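Local coordinates for SusD superfamily protein (Bacteroides vulgatus, PDB 3MYV) that probably binds polysaccharide at the cell surface as an outer-membrane member of the SusD family, which serves glycan uptake in Bacteroides, at residues A[277-280]-A[281-285]; A[395-398]-A[399-403]. All blocks are in the same frame, centred on the assembly; numbering follows the deposited sequence.

Contact 1 (A[277-280]-A[281-285]); sequences GFVT and QKYAE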
ATOM      1  N   GLY A 277      -0.265 -18.411   0.537  1.00 13.78           N
ATOM      2  CA  GLY A 277      -0.061 -17.967  -0.838  1.00 15.40           C
ATOM      3  C   GLY A 277       1.347 -18.200  -1.337  1.00 13.74           C
ATOM      4  O   GLY A 277       2.262 -18.458  -0.558  1.00 14.01           O
ATOM      5  N   PHE A 278       1.470 -18.109  -2.661  1.00 13.83           N
ATOM      6  CA  PHE A 278       2.716 -18.306  -3.402  1.00 13.55           C
ATOM      7  C   PHE A 278       2.870 -17.158  -4.351  1.00 12.04           C
ATOM      8  O   PHE A 278       1.896 -16.446  -4.602  1.00 13.03           O
ATOM      9  CB  PHE A 278       2.644 -19.593  -4.219  1.00 15.08           C
ATOM     10  CG  PHE A 278       2.166 -20.775  -3.452  1.00 14.82           C
ATOM     11  CD1 PHE A 278       2.753 -21.102  -2.212  1.00 15.61           C
ATOM     12  CD2 PHE A 278       1.179 -21.601  -3.961  1.00 15.51           C
ATOM     13  CE1 PHE A 278       2.340 -22.202  -1.519  1.00 15.50           C
ATOM     14  CE2 PHE A 278       0.759 -22.721  -3.268  1.00 18.23           C
ATOM     15  CZ  PHE A 278       1.339 -23.027  -2.037  1.00 16.87           C
ATOM     16  N   VAL A 279       4.082 -16.948  -4.889  1.00 13.08           N
ATOM     17  CA  VAL A 279       4.170 -16.236  -6.146  1.00 13.41           C
ATOM     18  C   VAL A 279       3.582 -17.148  -7.224  1.00 15.06           C
ATOM     19  O   VAL A 279       3.538 -18.364  -7.077  1.00 13.82           O
ATOM     20  CB  VAL A 279       5.601 -15.739  -6.500  1.00 13.02           C
ATOM     21  CG1 VAL A 279       6.142 -14.867  -5.342  1.00 14.46           C
ATOM     22  CG2 VAL A 279       6.556 -16.902  -6.849  1.00 13.83           C
ATOM     23  N   THR A 280       3.128 -16.546  -8.307  1.00 13.62           N
ATOM     24  CA  THR A 280       2.610 -17.306  -9.442  1.00 13.35           C
ATOM     25  C   THR A 280       3.783 -17.856 -10.274  1.00 15.87           C
ATOM     26  O   THR A 280       4.960 -17.423 -10.120  1.00 13.96           O
ATOM     27  CB  THR A 280       1.762 -16.401 -10.335  1.00 12.09           C
ATOM     28  OG1 THR A 280       2.569 -15.291 -10.738  1.00 11.79           O
ATOM     29  CG2 THR A 280       0.516 -15.903  -9.593  1.00 17.35           C
ATOM     30  N   GLN A 281       3.473 -18.815 -11.141  1.00 14.96           N
ATOM     31  CA  GLN A 281       4.461 -19.356 -12.052  0.50 16.16           C
ATOM     32  C   GLN A 281       5.015 -18.231 -12.947  1.00 16.87           C
ATOM     33  O   GLN A 281       6.210 -18.185 -13.224  1.00 15.84           O
ATOM     34  CB  GLN A 281       3.879 -20.498 -12.890  0.50 17.28           C
ATOM     35  CG  GLN A 281       4.949 -21.281 -13.654  0.50 16.03           C
ATOM     36  CD  GLN A 281       4.395 -22.445 -14.447  0.50 17.21           C
ATOM     37  OE1 GLN A 281       3.557 -23.200 -13.966  0.50 19.24           O
ATOM     38  NE2 GLN A 281       4.889 -22.612 -15.665  0.50 20.14           N
ATOM     39  N   LYS A 282       4.154 -17.303 -13.357  1.00 17.61           N
ATOM     40  CA  LYS A 282       4.567 -16.163 -14.181  1.00 16.14           C
ATOM     41  C   LYS A 282       5.654 -15.346 -13.482  1.00 18.20           C
ATOM     42  O   LYS A 282       6.672 -15.037 -14.086  1.00 18.04           O
ATOM     43  CB  LYS A 282       3.360 -15.284 -14.530  1.00 16.47           C
ATOM     44  CG  LYS A 282       3.698 -13.968 -15.211  1.00 18.45           C
ATOM     45  CD  LYS A 282       3.485 -12.760 -14.274  1.00 21.46           C
ATOM     46  CE  LYS A 282       4.122 -11.502 -14.840  1.00 22.99           C
ATOM     47  NZ  LYS A 282       4.028 -10.298 -13.964  1.00 18.32           N
ATOM     48  N   TYR A 283       5.472 -15.022 -12.212  1.00 16.56           N
ATOM     49  CA  TYR A 283       6.463 -14.220 -11.518  1.00 15.95           C
ATOM     50  C   TYR A 283       7.772 -15.014 -11.330  1.00 16.56           C
ATOM     51  O   TYR A 283       8.868 -14.506 -11.560  1.00 15.61           O
ATOM     52  CB  TYR A 283       5.963 -13.740 -10.165  1.00 16.08           C
ATOM     53  CG  TYR A 283       6.974 -12.826  -9.477  1.00 12.76           C
ATOM     54  CD1 TYR A 283       7.002 -11.461  -9.751  1.00 16.89           C
ATOM     55  CD2 TYR A 283       7.934 -13.330  -8.607  1.00 16.93           C
ATOM     56  CE1 TYR A 283       7.910 -10.625  -9.152  1.00 15.47           C
ATOM     57  CE2 TYR A 283       8.876 -12.498  -8.020  1.00 15.14           C
ATOM     58  CZ  TYR A 283       8.851 -11.129  -8.303  1.00 15.58           C
ATOM     59  OH  TYR A 283       9.774 -10.289  -7.724  1.00 16.50           O
ATOM     60  N   ALA A 284       7.639 -16.270 -10.936  1.00 15.77           N
ATOM     61  CA  ALA A 284       8.793 -17.114 -10.713  1.00 15.78           C
ATOM     62  C   ALA A 284       9.610 -17.243 -11.992  1.00 17.88           C
ATOM     63  O   ALA A 284      10.833 -17.074 -11.978  1.00 17.00           O
ATOM     64  CB  ALA A 284       8.349 -18.463 -10.219  1.00 16.31           C
ATOM     65  N   GLU A 285       8.931 -17.514 -13.100  1.00 17.63           N
ATOM     66  CA  GLU A 285       9.600 -17.613 -14.412  1.00 24.06           C
ATOM     67  C   GLU A 285      10.264 -16.318 -14.877  1.00 24.12           C
ATOM     68  O   GLU A 285      11.361 -16.385 -15.413  1.00 26.31           O
ATOM     69  CB  GLU A 285       8.629 -18.099 -15.488  1.00 25.88           C
ATOM     70  CG  GLU A 285       8.308 -19.532 -15.319  1.00 29.34           C
ATOM     71  CD  GLU A 285       7.305 -20.059 -16.339  1.00 33.79           C
ATOM     72  OE1 GLU A 285       6.753 -19.280 -17.163  1.00 44.11           O
ATOM     73  OE2 GLU A 285       7.080 -21.273 -16.280  1.00 33.72           O
TER
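T280 meets the first turn of helix 281-288 at Y283 and A284, standing as the last residue before the helix begins. Followed outward, its CB lies beside the start of the turn, 4.0 Å from K282 N, and carries the two branches apart. The methyl branch, CG2, stands anti to the carbonyl carbon and beside the backbone N; the side chain also touches H415. The hydroxyl branch sits between the backbone N and the carbonyl carbon (chi1 57°), which turns OG1 back over the helix start, where it accepts from Y283 N at 3.3 Å in a fairly straight bond (160°). The same OG1 also packs against the CB atoms of K282 and Y283 and is hydrogen-bonded to D46 O, so it joins the helix start to the loop at D46. The carbonyl of T280 takes A284 N at 3.0 Å, the first i to i+4 bond of the helix. A valine here, lacking the hydroxyl, is likely to leave Y283 N and D46 O without their shared partner. One residue earlier, V279 brings CB to within 4.0 Å of Y283 CD2, obliquely to the ring, while its CG2 rests 4.1 Å from A284 CB. This V279-A284 contact is consistent with a hydrophobic staple beside a threonine N-cap, at the junction of strand 277-279 and helix 281-288.

Contact 2 (A[395-398]-A[399-403]); sequences GHRF and FDLLR. With EDO (1,2-ethanediol), chain I.
G395, at a positive phi (87°) that calls for glycine, turns its O to the edge of the F399 ring, in plane and 3.5 Å from CD2. A 1,2-ethanediol, probably from the crystallisation liquor, sets O1 over one face of the H396 ring; its bond to G395 O is weak and not settled, and R198, Y33 and R126 also bind it. L401 lays its CD1 methyl over one face of the R397 guanidinium, 3.4 Å from R397 NE. R397 reaches this place by a bend at chi2 (67°), and its NE keeps a salt bridge to D46. L401 CD2 lies 3.6 Å from R397 NH1, so both methyls lie against the same face. F398 and F399 meet obliquely, planes 59° apart, with F398 CD2 over one face of the F399 ring. On the polar side H396 and D400 run alongside each other, and a water joins H396 ND1 to D400 OD1, donating to the carboxylate. R403 grips that same oxygen side-on, NH2 at 2.8 Å and NE at 3.0 Å. D400 OD2 has a salt bridge to R387, so arginines hold both carboxylate oxygens and would probably keep D400 ionised. Backbone bonds from D400 N to H396 O (2.9 Å) and from L401 and L402 to R397 and F398 close the turns. This is short helix 397-403 of the RagB/SusD region, its D400-R403 salt bridge facing helix 189-202, F398 and L401 packing on strand 408-409.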
ATOM      1  N   GLY A 395       1.818  -5.092  -1.820  1.00 14.68           N
ATOM      2  CA  GLY A 395       0.428  -4.647  -1.938  1.00 15.23           C
ATOM      3  C   GLY A 395       0.128  -3.689  -3.071  1.00 16.43           C
ATOM      4  O   GLY A 395      -0.841  -2.922  -2.977  1.00 14.97           O
ATOM      5  N   HIS A 396       0.951  -3.696  -4.123  1.00 13.52           N
ATOM      6  CA  HIS A 396       0.803  -2.718  -5.221  1.00 12.24           C
ATOM      7  C   HIS A 396       0.208  -3.265  -6.509  1.00 12.81           C
ATOM      8  O   HIS A 396      -0.493  -2.535  -7.214  1.00 13.24           O
ATOM      9  CB  HIS A 396       2.165  -2.110  -5.608  1.00 14.45           C
ATOM     10  CG  HIS A 396       2.809  -1.304  -4.531  1.00 11.82           C
ATOM     11  ND1 HIS A 396       2.651   0.068  -4.431  1.00 14.81           N
ATOM     12  CD2 HIS A 396       3.639  -1.666  -3.521  1.00 15.06           C
ATOM     13  CE1 HIS A 396       3.355   0.503  -3.397  1.00 15.79           C
ATOM     14  NE2 HIS A 396       3.970  -0.524  -2.835  1.00 15.23           N
ATOM     15  N   ARG A 397       0.564  -4.501  -6.880  1.00 13.34           N
ATOM     16  CA  ARG A 397       0.359  -4.981  -8.253  1.00 12.80           C
ATOM     17  C   ARG A 397      -1.048  -4.816  -8.806  1.00 14.03           C
ATOM     18  O   ARG A 397      -1.222  -4.307  -9.938  1.00 11.01           O
ATOM     19  CB  ARG A 397       0.821  -6.440  -8.409  1.00 12.30           C
ATOM     20  CG  ARG A 397       0.762  -6.976  -9.844  1.00 12.88           C
ATOM     21  CD  ARG A 397       1.770  -6.294 -10.805  1.00  9.32           C
ATOM     22  NE  ARG A 397       1.843  -7.023 -12.071  1.00 13.81           N
ATOM     23  CZ  ARG A 397       2.299  -6.541 -13.228  1.00 13.10           C
ATOM     24  NH1 ARG A 397       2.722  -5.307 -13.323  1.00 15.64           N
ATOM     25  NH2 ARG A 397       2.323  -7.324 -14.301  1.00 15.61           N
ATOM     26  N   PHE A 398      -2.053  -5.265  -8.054  1.00 13.86           N
ATOM     27  CA  PHE A 398      -3.423  -5.085  -8.494  1.00 12.60           C
ATOM     28  C   PHE A 398      -3.738  -3.638  -8.834  1.00 12.46           C
ATOM     29  O   PHE A 398      -4.266  -3.363  -9.904  1.00 12.30           O
ATOM     30  CB  PHE A 398      -4.427  -5.651  -7.463  1.00 11.50           C
ATOM     31  CG  PHE A 398      -5.875  -5.285  -7.705  1.00 14.35           C
ATOM     32  CD1 PHE A 398      -6.621  -5.886  -8.722  1.00 13.46           C
ATOM     33  CD2 PHE A 398      -6.528  -4.391  -6.843  1.00 15.08           C
ATOM     34  CE1 PHE A 398      -7.958  -5.561  -8.899  1.00 12.91           C
ATOM     35  CE2 PHE A 398      -7.857  -4.087  -7.017  1.00 13.83           C
ATOM     36  CZ  PHE A 398      -8.572  -4.669  -8.054  1.00 10.36           C
ATOM     37  N   PHE A 399      -3.418  -2.726  -7.918  1.00 13.27           N
ATOM     38  CA  PHE A 399      -3.739  -1.313  -8.078  1.00 12.70           C
ATOM     39  C   PHE A 399      -2.966  -0.687  -9.242  1.00 12.51           C
ATOM     40  O   PHE A 399      -3.515   0.107 -10.015  1.00 13.33           O
ATOM     41  CB  PHE A 399      -3.415  -0.541  -6.801  1.00 11.54           C
ATOM     42  CG  PHE A 399      -4.221  -0.944  -5.609  1.00 16.22           C
ATOM     43  CD1 PHE A 399      -5.596  -0.821  -5.611  1.00 17.27           C
ATOM     44  CD2 PHE A 399      -3.590  -1.430  -4.469  1.00 16.13           C
ATOM     45  CE1 PHE A 399      -6.337  -1.161  -4.479  1.00 13.77           C
ATOM     46  CE2 PHE A 399      -4.326  -1.776  -3.351  1.00 18.47           C
ATOM     47  CZ  PHE A 399      -5.686  -1.636  -3.356  1.00 16.65           C
ATOM     48  N   ASP A 400      -1.714  -1.101  -9.408  1.00 13.20           N
ATOM     49  CA  ASP A 400      -0.860  -0.520 -10.456  1.00 12.92           C
ATOM     50  C   ASP A 400      -1.332  -0.914 -11.858  1.00 13.36           C
ATOM     51  O   ASP A 400      -1.298  -0.108 -12.776  1.00 12.76           O
ATOM     52  CB  ASP A 400       0.608  -0.907 -10.253  1.00 14.17           C
ATOM     53  CG  ASP A 400       1.265  -0.157  -9.080  1.00 16.68           C
ATOM     54  OD1 ASP A 400       0.775   0.906  -8.636  1.00 16.64           O
ATOM     55  OD2 ASP A 400       2.289  -0.639  -8.596  1.00 12.53           O
ATOM     56  N   LEU A 401      -1.781  -2.151 -12.018  1.00 12.75           N
ATOM     57  CA  LEU A 401      -2.299  -2.575 -13.308  1.00 14.30           C
ATOM     58  C   LEU A 401      -3.650  -1.904 -13.571  1.00 14.93           C
ATOM     59  O   LEU A 401      -3.886  -1.322 -14.662  1.00 13.74           O
ATOM     60  CB  LEU A 401      -2.392  -4.094 -13.386  1.00 15.47           C
ATOM     61  CG  LEU A 401      -1.033  -4.794 -13.569  1.00 15.46           C
ATOM     62  CD1 LEU A 401      -1.174  -6.290 -13.364  1.00 13.47           C
ATOM     63  CD2 LEU A 401      -0.416  -4.479 -14.960  1.00 19.90           C
ATOM     64  N   LEU A 402      -4.527  -1.934 -12.572  1.00 14.98           N
ATOM     65  CA  LEU A 402      -5.900  -1.478 -12.816  0.50 15.11           C
ATOM     66  C   LEU A 402      -5.947   0.033 -13.060  1.00 15.42           C
ATOM     67  O   LEU A 402      -6.661   0.468 -13.945  1.00 16.23           O
ATOM     68  CB  LEU A 402      -6.868  -1.909 -11.710  0.50 15.73           C
ATOM     69  CG  LEU A 402      -8.029  -2.686 -12.334  0.50 18.30           C
ATOM     70  CD1 LEU A 402      -7.488  -3.849 -13.133  0.50 18.39           C
ATOM     71  CD2 LEU A 402      -9.043  -3.177 -11.317  0.50 19.03           C
ATOM     72  N   ARG A 403      -5.157   0.825 -12.327  1.00 15.87           N
ATOM     73  CA  ARG A 403      -5.188   2.292 -12.497  1.00 16.35           C
ATOM     74  C   ARG A 403      -4.599   2.737 -13.826  1.00 17.39           C
ATOM     75  O   ARG A 403      -4.846   3.855 -14.263  1.00 17.20           O
ATOM     76  CB  ARG A 403      -4.481   3.029 -11.334  1.00 14.62           C
ATOM     77  CG  ARG A 403      -2.942   2.897 -11.322  1.00 14.43           C
ATOM     78  CD  ARG A 403      -2.329   3.498 -10.052  1.00 15.47           C
ATOM     79  NE  ARG A 403      -0.955   3.057  -9.921  1.00 14.19           N
ATOM     80  CZ  ARG A 403       0.054   3.486 -10.679  1.00 14.83           C
ATOM     81  NH1 ARG A 403      -0.124   4.434 -11.595  1.00 13.74           N
ATOM     82  NH2 ARG A 403       1.256   2.985 -10.493  1.00 15.56           N
TER
HETATM   83  C1  EDO I 516       0.395  -0.807   0.618  1.00 34.68           C
HETATM   84  O1  EDO I 516       0.103  -0.955  -0.766  1.00 30.09           O
HETATM   85  C2  EDO I 516       0.993   0.575   0.901  1.00 27.42           C
HETATM   86  O2  EDO I 516      -0.042   1.603   1.062  1.00 23.79           O
HETATM   87  O   HOH W   1       1.096   1.724  -6.124  1.00 11.76           O

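Along the chain contact 1 comes first, where strand 277-279, paired antiparallel with strand 48-50, passes into helix 281-288. Contact 2 follows at the start of helix 397-403, after helix 380-391. Each closes only a local turn, and the two stand in series, neither nested nor crossed, with centres about 16 Å apart. They nevertheless touch through K282 NZ and R397 NH2, 3.4 Å apart. These like charges are drawn to acidic neighbours: K282 has a salt bridge to D47 and R397 one to D46. Helix 380-391 also links them, carrying S388 against K282 and Y283 and R387 to D400, so both helix starts gather around the D46-D47 loop.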